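CRISPR protein (Archaeoglobus fulgidus, PDB 4MJK) probably serves as a Cas5-type subunit of a type I-A CRISPR Cascade complex, where relatives of its family bind the CRISPR RNA. Local coordinates at residues F131-E136 and K251-G256; S179-D184 and V259-C264. All coordinates share one frame; numbering follows the deposited sequence.

How the contacts relate
Along the chain the four segments come in the order 131-136, 179-184, 251-256 and 259-264, so the two contacts cross rather than nest. Contact 1 closes a loop of 114 residues, bringing the end of strand 127-134 against strand 250-255 across the curl of one six-stranded sheet. Contact 2 closes one of 74, tying that sheet's outermost strand, 258-263, to the outermost strand 180-181 of the three-stranded sheet. The later segments are the two arms of one antiparallel hairpin, paired for instance through Y253 N and V260 O, 2.7 Å apart. The contact centres lie about 11 Å apart, and V260 packs on F131 between them.

Contact 1: F131-E136 and K251-G256; sequences FLVFKE and KAYEAG
Y253 meets V133 through its ring and CB together, the valine slanting across the tyrosine. V133 CG1 sits over one face of the Y253 ring in a CH-pi contact, 4.2 Å from its centroid and displaced toward the rim near CD1. The second methyl, V133 CG2, rests on Y253 CB at 3.8 Å. This forked grip follows from a first torsion of 178° at V133, which swings CG1 away from the backbone N and leaves CG2 beside it. Shortening V133 to an alanine would probably lose the CH-pi contact on that ring face and open a gap beside Y253 CB. The phenol end is held separately, Y253 OH being hydrogen-bonded to the backbone O of R263. F131 adds the far end of its ring: with CG trans to the backbone N (chi1 -175°), CE2 comes to 3.8 Å from Y253 O and CZ to 4.2 Å from A255 CB, both approached obliquely. The ring of Y178 packs edge-to-face with F131. The strand segments run at 110° to each other, axes 9.1 Å apart, and the sheet they share curls so strongly that their side chains meet across its inner face. F131 and V133 also lean on V167 of strand 157-170, and Y253 reaches L67 of strand 66-73, while L132, between F131 and V133 in sequence, points from the other face to F36 and L37 of helix 33-46.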
ATOM      1  N   PHE A 131      -9.456  -8.403  19.134  1.00  9.01           N
ATOM      2  CA  PHE A 131     -10.201  -8.754  20.332  1.00 11.31           C
ATOM      3  C   PHE A 131      -9.129  -8.999  21.379  1.00 12.36           C
ATOM      4  O   PHE A 131      -8.366  -9.977  21.292  1.00  9.63           O
ATOM      5  CB  PHE A 131     -11.054 -10.011  20.060  1.00 10.70           C
ATOM      6  CG  PHE A 131     -11.974 -10.419  21.196  1.00 13.26           C
ATOM      7  CD1 PHE A 131     -12.073  -9.668  22.353  1.00 12.74           C
ATOM      8  CD2 PHE A 131     -12.750 -11.569  21.082  1.00 12.45           C
ATOM      9  CE1 PHE A 131     -12.930 -10.060  23.390  1.00 15.74           C
ATOM     10  CE2 PHE A 131     -13.620 -11.960  22.116  1.00 15.54           C
ATOM     11  CZ  PHE A 131     -13.701 -11.200  23.266  1.00 13.42           C
ATOM     12  N   LEU A 132      -9.040  -8.074  22.336  1.00 10.39           N
ATOM     13  CA  LEU A 132      -8.073  -8.145  23.418  1.00 12.25           C
ATOM     14  C   LEU A 132      -8.814  -8.405  24.719  1.00 15.32           C
ATOM     15  O   LEU A 132      -9.927  -7.898  24.920  1.00 15.77           O
ATOM     16  CB  LEU A 132      -7.278  -6.835  23.537  1.00 14.37           C
ATOM     17  CG  LEU A 132      -6.106  -6.660  22.552  1.00 15.70           C
ATOM     18  CD1 LEU A 132      -6.629  -6.494  21.138  1.00 13.05           C
ATOM     19  CD2 LEU A 132      -5.228  -5.468  22.938  1.00 18.23           C
ATOM     20  N   VAL A 133      -8.206  -9.199  25.595  1.00 14.18           N
ATOM     21  CA  VAL A 133      -8.787  -9.447  26.912  1.00 15.83           C
ATOM     22  C   VAL A 133      -7.723  -9.122  27.955  1.00 15.05           C
ATOM     23  O   VAL A 133      -6.592  -9.571  27.824  1.00 15.99           O
ATOM     24  CB  VAL A 133      -9.240 -10.925  27.091  1.00 15.14           C
ATOM     25  CG1 VAL A 133      -9.788 -11.144  28.518  1.00 18.31           C
ATOM     26  CG2 VAL A 133     -10.299 -11.316  26.040  1.00 14.97           C
ATOM     27  N   PHE A 134      -8.080  -8.334  28.970  1.00 17.27           N
ATOM     28  CA  PHE A 134      -7.168  -8.015  30.072  1.00 17.59           C
ATOM     29  C   PHE A 134      -7.706  -8.487  31.430  1.00 21.18           C
ATOM     30  O   PHE A 134      -8.912  -8.609  31.624  1.00 21.85           O
ATOM     31  CB  PHE A 134      -6.903  -6.508  30.138  1.00 19.23           C
ATOM     32  CG  PHE A 134      -6.168  -5.968  28.944  1.00 19.64           C
ATOM     33  CD1 PHE A 134      -4.784  -6.025  28.885  1.00 20.37           C
ATOM     34  CD2 PHE A 134      -6.861  -5.401  27.884  1.00 18.65           C
ATOM     35  CE1 PHE A 134      -4.095  -5.521  27.782  1.00 21.44           C
ATOM     36  CE2 PHE A 134      -6.183  -4.898  26.774  1.00 16.86           C
ATOM     37  CZ  PHE A 134      -4.806  -4.959  26.724  1.00 16.62           C
ATOM     38  N   LYS A 135      -6.798  -8.725  32.373  1.00 21.50           N
ATOM     39  CA  LYS A 135      -7.177  -9.199  33.701  1.00 27.52           C
ATOM     40  C   LYS A 135      -8.010  -8.139  34.419  1.00 34.17           C
ATOM     41  O   LYS A 135      -8.905  -8.469  35.202  1.00 35.10           O
ATOM     42  CB  LYS A 135      -5.931  -9.539  34.516  1.00 27.67           C
ATOM     43  CG  LYS A 135      -6.138 -10.611  35.567  1.00 39.56           C
ATOM     44  CD  LYS A 135      -4.810 -10.943  36.230  1.00 40.44           C
ATOM     45  CE  LYS A 135      -3.683 -10.877  35.206  1.00 33.57           C
ATOM     46  NZ  LYS A 135      -2.345 -11.042  35.841  1.00 45.92           N
ATOM     47  N   GLU A 136      -7.705  -6.870  34.156  1.00 32.38           N
ATOM     48  CA  GLU A 136      -8.579  -5.768  34.575  1.00 38.69           C
ATOM     49  C   GLU A 136      -8.542  -4.637  33.558  1.00 35.49           C
ATOM     50  O   GLU A 136      -7.819  -4.712  32.573  1.00 36.96           O
ATOM     51  CB  GLU A 136      -8.171  -5.224  35.938  1.00 39.06           C
ATOM     52  CG  GLU A 136      -6.851  -4.503  35.929  1.00 39.70           C
ATOM     53  CD  GLU A 136      -5.725  -5.380  36.415  1.00 42.62           C
ATOM     54  OE1 GLU A 136      -5.927  -6.106  37.413  1.00 44.56           O
ATOM     55  OE2 GLU A 136      -4.639  -5.350  35.798  1.00 46.37           O
ATOM     56  N   LYS A 251      -7.280 -20.760  27.779  1.00 15.90           N
ATOM     57  CA  LYS A 251      -8.718 -20.647  27.940  1.00 17.15           C
ATOM     58  C   LYS A 251      -9.272 -19.897  26.746  1.00 17.70           C
ATOM     59  O   LYS A 251      -8.560 -19.126  26.111  1.00 17.37           O
ATOM     60  CB  LYS A 251      -9.063 -19.832  29.185  1.00 22.18           C
ATOM     61  CG  LYS A 251      -8.524 -20.383  30.507  1.00 24.13           C
ATOM     62  CD  LYS A 251      -9.299 -21.618  30.935  1.00 30.86           C
ATOM     63  CE  LYS A 251      -8.841 -22.114  32.297  1.00 33.41           C
ATOM     64  NZ  LYS A 251      -9.448 -23.432  32.592  1.00 37.12           N
ATOM     65  N   ALA A 252     -10.551 -20.100  26.480  1.00 16.79           N
ATOM     66  CA  ALA A 252     -11.286 -19.331  25.496  1.00 17.19           C
ATOM     67  C   ALA A 252     -12.059 -18.222  26.201  1.00 19.75           C
ATOM     68  O   ALA A 252     -12.660 -18.453  27.258  1.00 21.57           O
ATOM     69  CB  ALA A 252     -12.242 -20.240  24.752  1.00 17.72           C
ATOM     70  N   TYR A 253     -12.044 -17.020  25.632  1.00 14.11           N
ATOM     71  CA  TYR A 253     -12.786 -15.904  26.206  1.00 15.39           C
ATOM     72  C   TYR A 253     -13.871 -15.492  25.239  1.00 17.81           C
ATOM     73  O   TYR A 253     -13.608 -15.284  24.054  1.00 13.98           O
ATOM     74  CB  TYR A 253     -11.865 -14.721  26.521  1.00 16.46           C
ATOM     75  CG  TYR A 253     -10.845 -15.049  27.570  1.00 16.02           C
ATOM     76  CD1 TYR A 253     -11.112 -14.840  28.920  1.00 19.52           C
ATOM     77  CD2 TYR A 253      -9.618 -15.606  27.223  1.00 17.99           C
ATOM     78  CE1 TYR A 253     -10.176 -15.162  29.893  1.00 21.50           C
ATOM     79  CE2 TYR A 253      -8.672 -15.921  28.188  1.00 18.03           C
ATOM     80  CZ  TYR A 253      -8.965 -15.706  29.521  1.00 21.16           C
ATOM     81  OH  TYR A 253      -8.034 -16.030  30.481  1.00 24.86           O
ATOM     82  N   GLU A 254     -15.098 -15.400  25.739  1.00 16.95           N
ATOM     83  CA  GLU A 254     -16.247 -15.203  24.872  1.00 20.55           C
ATOM     84  C   GLU A 254     -17.071 -13.990  25.264  1.00 20.43           C
ATOM     85  O   GLU A 254     -17.298 -13.730  26.451  1.00 21.77           O
ATOM     86  CB  GLU A 254     -17.131 -16.466  24.836  1.00 24.45           C
ATOM     87  CG  GLU A 254     -18.418 -16.288  24.017  1.00 28.43           C
ATOM     88  CD  GLU A 254     -19.147 -17.603  23.744  1.00 38.37           C
ATOM     89  OE1 GLU A 254     -18.853 -18.603  24.437  1.00 42.97           O
ATOM     90  OE2 GLU A 254     -20.012 -17.634  22.835  1.00 38.07           O
ATOM     91  N   ALA A 255     -17.495 -13.240  24.252  1.00 20.34           N
ATOM     92  CA  ALA A 255     -18.434 -12.140  24.424  1.00 24.17           C
ATOM     93  C   ALA A 255     -19.441 -12.249  23.294  1.00 26.81           C
ATOM     94  O   ALA A 255     -19.127 -11.946  22.140  1.00 21.57           O
ATOM     95  CB  ALA A 255     -17.712 -10.796  24.367  1.00 19.77           C
ATOM     96  N   GLY A 256     -20.650 -12.694  23.614  1.00 28.68           N
ATOM     97  CA  GLY A 256     -21.623 -12.953  22.572  1.00 25.70           C
ATOM     98  C   GLY A 256     -21.049 -14.002  21.648  1.00 28.22           C
ATOM     99  O   GLY A 256     -20.601 -15.052  22.105  1.00 27.52           O
TER

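Contact 2: S179-D184 and V259-C264; sequences SFPAED and VVIGRC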
ATOM      1  N   SER A 179      -7.586 -15.299  15.160  1.00  9.55           N
ATOM      2  CA  SER A 179      -6.277 -15.911  15.313  1.00  9.32           C
ATOM      3  C   SER A 179      -6.114 -16.416  16.743  1.00  9.87           C
ATOM      4  O   SER A 179      -6.775 -15.928  17.667  1.00 11.29           O
ATOM      5  CB  SER A 179      -5.171 -14.894  14.968  1.00  9.86           C
ATOM      6  OG  SER A 179      -5.124 -13.848  15.940  1.00  8.94           O
ATOM      7  N   PHE A 180      -5.235 -17.393  16.940  1.00 10.42           N
ATOM      8  CA  PHE A 180      -4.987 -17.899  18.277  1.00 10.32           C
ATOM      9  C   PHE A 180      -3.597 -18.491  18.406  1.00 11.54           C
ATOM     10  O   PHE A 180      -3.032 -18.985  17.437  1.00 11.02           O
ATOM     11  CB  PHE A 180      -6.028 -18.953  18.646  1.00 11.69           C
ATOM     12  CG  PHE A 180      -6.121 -20.093  17.662  1.00 13.25           C
ATOM     13  CD1 PHE A 180      -6.967 -20.008  16.556  1.00 10.46           C
ATOM     14  CD2 PHE A 180      -5.371 -21.256  17.850  1.00 12.75           C
ATOM     15  CE1 PHE A 180      -7.070 -21.050  15.661  1.00 11.14           C
ATOM     16  CE2 PHE A 180      -5.472 -22.315  16.954  1.00 10.78           C
ATOM     17  CZ  PHE A 180      -6.314 -22.206  15.856  1.00 14.72           C
ATOM     18  N   PRO A 181      -3.046 -18.464  19.622  1.00 13.17           N
ATOM     19  CA  PRO A 181      -1.732 -19.082  19.815  1.00 13.04           C
ATOM     20  C   PRO A 181      -1.850 -20.602  19.699  1.00 15.76           C
ATOM     21  O   PRO A 181      -2.782 -21.214  20.225  1.00 17.73           O
ATOM     22  CB  PRO A 181      -1.340 -18.648  21.232  1.00 17.39           C
ATOM     23  CG  PRO A 181      -2.635 -18.384  21.924  1.00 16.91           C
ATOM     24  CD  PRO A 181      -3.627 -17.942  20.875  1.00 15.59           C
ATOM     25  N   ALA A 182      -0.913 -21.207  18.990  1.00 14.98           N
ATOM     26  CA  ALA A 182      -0.965 -22.640  18.735  1.00 16.55           C
ATOM     27  C   ALA A 182       0.131 -23.342  19.528  1.00 18.49           C
ATOM     28  O   ALA A 182       1.135 -23.760  18.970  1.00 23.98           O
ATOM     29  CB  ALA A 182      -0.797 -22.913  17.233  1.00 17.65           C
ATOM     30  N   GLU A 183      -0.048 -23.455  20.832  1.00 21.12           N
ATOM     31  CA  GLU A 183       0.952 -24.117  21.669  1.00 23.12           C
ATOM     32  C   GLU A 183       0.290 -25.300  22.366  1.00 23.72           C
ATOM     33  O   GLU A 183      -0.916 -25.494  22.253  1.00 23.64           O
ATOM     34  CB  GLU A 183       1.539 -23.137  22.688  1.00 23.92           C
ATOM     35  CG  GLU A 183       2.179 -21.886  22.067  1.00 25.78           C
ATOM     36  CD  GLU A 183       3.478 -22.177  21.310  1.00 32.33           C
ATOM     37  OE1 GLU A 183       3.990 -23.324  21.379  1.00 30.41           O
ATOM     38  OE2 GLU A 183       3.995 -21.250  20.639  1.00 28.97           O
ATOM     39  N   ASP A 184       1.066 -26.098  23.085  1.00 24.58           N
ATOM     40  CA  ASP A 184       0.497 -27.289  23.712  1.00 27.85           C
ATOM     41  C   ASP A 184      -0.624 -26.886  24.653  1.00 25.93           C
ATOM     42  O   ASP A 184      -0.463 -25.982  25.477  1.00 25.39           O
ATOM     43  CB  ASP A 184       1.566 -28.096  24.451  1.00 30.78           C
ATOM     44  CG  ASP A 184       1.282 -29.589  24.430  1.00 36.12           C
ATOM     45  OD1 ASP A 184       0.146 -29.989  24.753  1.00 36.55           O
ATOM     46  OD2 ASP A 184       2.193 -30.363  24.069  1.00 40.92           O
ATOM     47  N   VAL A 259     -15.248 -15.115  20.023  1.00 13.53           N
ATOM     48  CA  VAL A 259     -14.439 -15.985  20.870  1.00 15.05           C
ATOM     49  C   VAL A 259     -12.954 -15.848  20.558  1.00 14.07           C
ATOM     50  O   VAL A 259     -12.534 -15.977  19.415  1.00 14.26           O
ATOM     51  CB  VAL A 259     -14.835 -17.465  20.708  1.00 19.32           C
ATOM     52  CG1 VAL A 259     -14.032 -18.343  21.677  1.00 18.34           C
ATOM     53  CG2 VAL A 259     -16.332 -17.647  20.937  1.00 22.33           C
ATOM     54  N   VAL A 260     -12.149 -15.576  21.573  1.00 13.85           N
ATOM     55  CA  VAL A 260     -10.723 -15.532  21.344  1.00 12.18           C
ATOM     56  C   VAL A 260      -9.993 -16.415  22.361  1.00 13.60           C
ATOM     57  O   VAL A 260     -10.378 -16.495  23.519  1.00 13.03           O
ATOM     58  CB  VAL A 260     -10.190 -14.092  21.384  1.00 12.38           C
ATOM     59  CG1 VAL A 260     -10.294 -13.502  22.803  1.00 12.17           C
ATOM     60  CG2 VAL A 260      -8.770 -14.054  20.862  1.00 13.09           C
ATOM     61  N   ILE A 261      -8.941 -17.079  21.912  1.00 14.53           N
ATOM     62  CA  ILE A 261      -8.191 -17.986  22.773  1.00 15.51           C
ATOM     63  C   ILE A 261      -6.998 -17.258  23.379  1.00 15.37           C
ATOM     64  O   ILE A 261      -6.255 -16.582  22.673  1.00 13.12           O
ATOM     65  CB  ILE A 261      -7.704 -19.214  21.981  1.00 14.18           C
ATOM     66  CG1 ILE A 261      -8.894 -20.022  21.470  1.00 16.49           C
ATOM     67  CG2 ILE A 261      -6.808 -20.117  22.846  1.00 15.77           C
ATOM     68  CD1 ILE A 261      -8.526 -20.958  20.340  1.00 16.84           C
ATOM     69  N   GLY A 262      -6.823 -17.387  24.691  1.00 13.76           N
ATOM     70  CA  GLY A 262      -5.684 -16.780  25.358  1.00 16.59           C
ATOM     71  C   GLY A 262      -5.186 -17.650  26.500  1.00 19.56           C
ATOM     72  O   GLY A 262      -5.465 -18.846  26.548  1.00 17.65           O
ATOM     73  N   ARG A 263      -4.441 -17.050  27.420  1.00 19.02           N
ATOM     74  CA  ARG A 263      -3.879 -17.799  28.531  1.00 19.20           C
ATOM     75  C   ARG A 263      -4.799 -17.700  29.727  1.00 22.60           C
ATOM     76  O   ARG A 263      -5.608 -16.776  29.828  1.00 20.03           O
ATOM     77  CB  ARG A 263      -2.489 -17.267  28.904  1.00 20.82           C
ATOM     78  CG  ARG A 263      -2.477 -15.827  29.383  1.00 18.66           C
ATOM     79  CD  ARG A 263      -1.113 -15.426  29.930  1.00 20.84           C
ATOM     80  NE  ARG A 263      -0.983 -13.981  30.083  1.00 20.30           N
ATOM     81  CZ  ARG A 263       0.075 -13.374  30.617  1.00 25.11           C
ATOM     82  NH1 ARG A 263       1.094 -14.085  31.074  1.00 26.81           N
ATOM     83  NH2 ARG A 263       0.112 -12.053  30.706  1.00 22.96           N
ATOM     84  N   CYS A 264      -4.680 -18.652  30.643  1.00 25.26           N
ATOM     85  CA  CYS A 264      -5.350 -18.493  31.925  1.00 29.54           C
ATOM     86  C   CYS A 264      -4.586 -17.456  32.742  1.00 32.27           C
ATOM     87  O   CYS A 264      -5.184 -16.722  33.523  1.00 36.78           O
ATOM     88  CB  CYS A 264      -5.432 -19.819  32.681  1.00 37.73           C
ATOM     89  SG  CYS A 264      -3.867 -20.651  32.879  1.00 60.95           S
TER
HETATM   90  O   HOH W   1      -8.916 -17.246  18.939  1.00 12.10           O
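F180 and I261 run alongside each other in the same direction, and I261 is the common partner of the apolar contacts. I261 CD1 approaches F180 CB to 3.6 Å and also touches CG, reaching the ring obliquely at its root. With chi1 of 55°, F180 CG is tucked between the backbone N and the carbonyl carbon, and the ring leads off toward C242 and V244 of strand 241-246; I261 too packs on V244, so that strand lies against both side chains. P181 adds the flank of its own ring: its CD lies 3.5 Å from I261 O and 4.3 Å from I261 CG2. The polar link is made by water. One molecule donates to S179 O at 2.8 Å and accepts from I261 N at 3.0 Å, satisfying a buried carbonyl and a buried amide together. Along its other edge, strand 258-263 pairs with strand 250-255, whereas F180 and A182 pair with R229 and L227 of strand 225-231. Strands 2-10, 66-73, 127-134 and 157-170, with helix 33-46, are consistent with the ferredoxin-like core of Cas5 proteins; hairpin 250-263 extends that sheet beyond 157-170, and its edge meets the small sheet here, partly through the water.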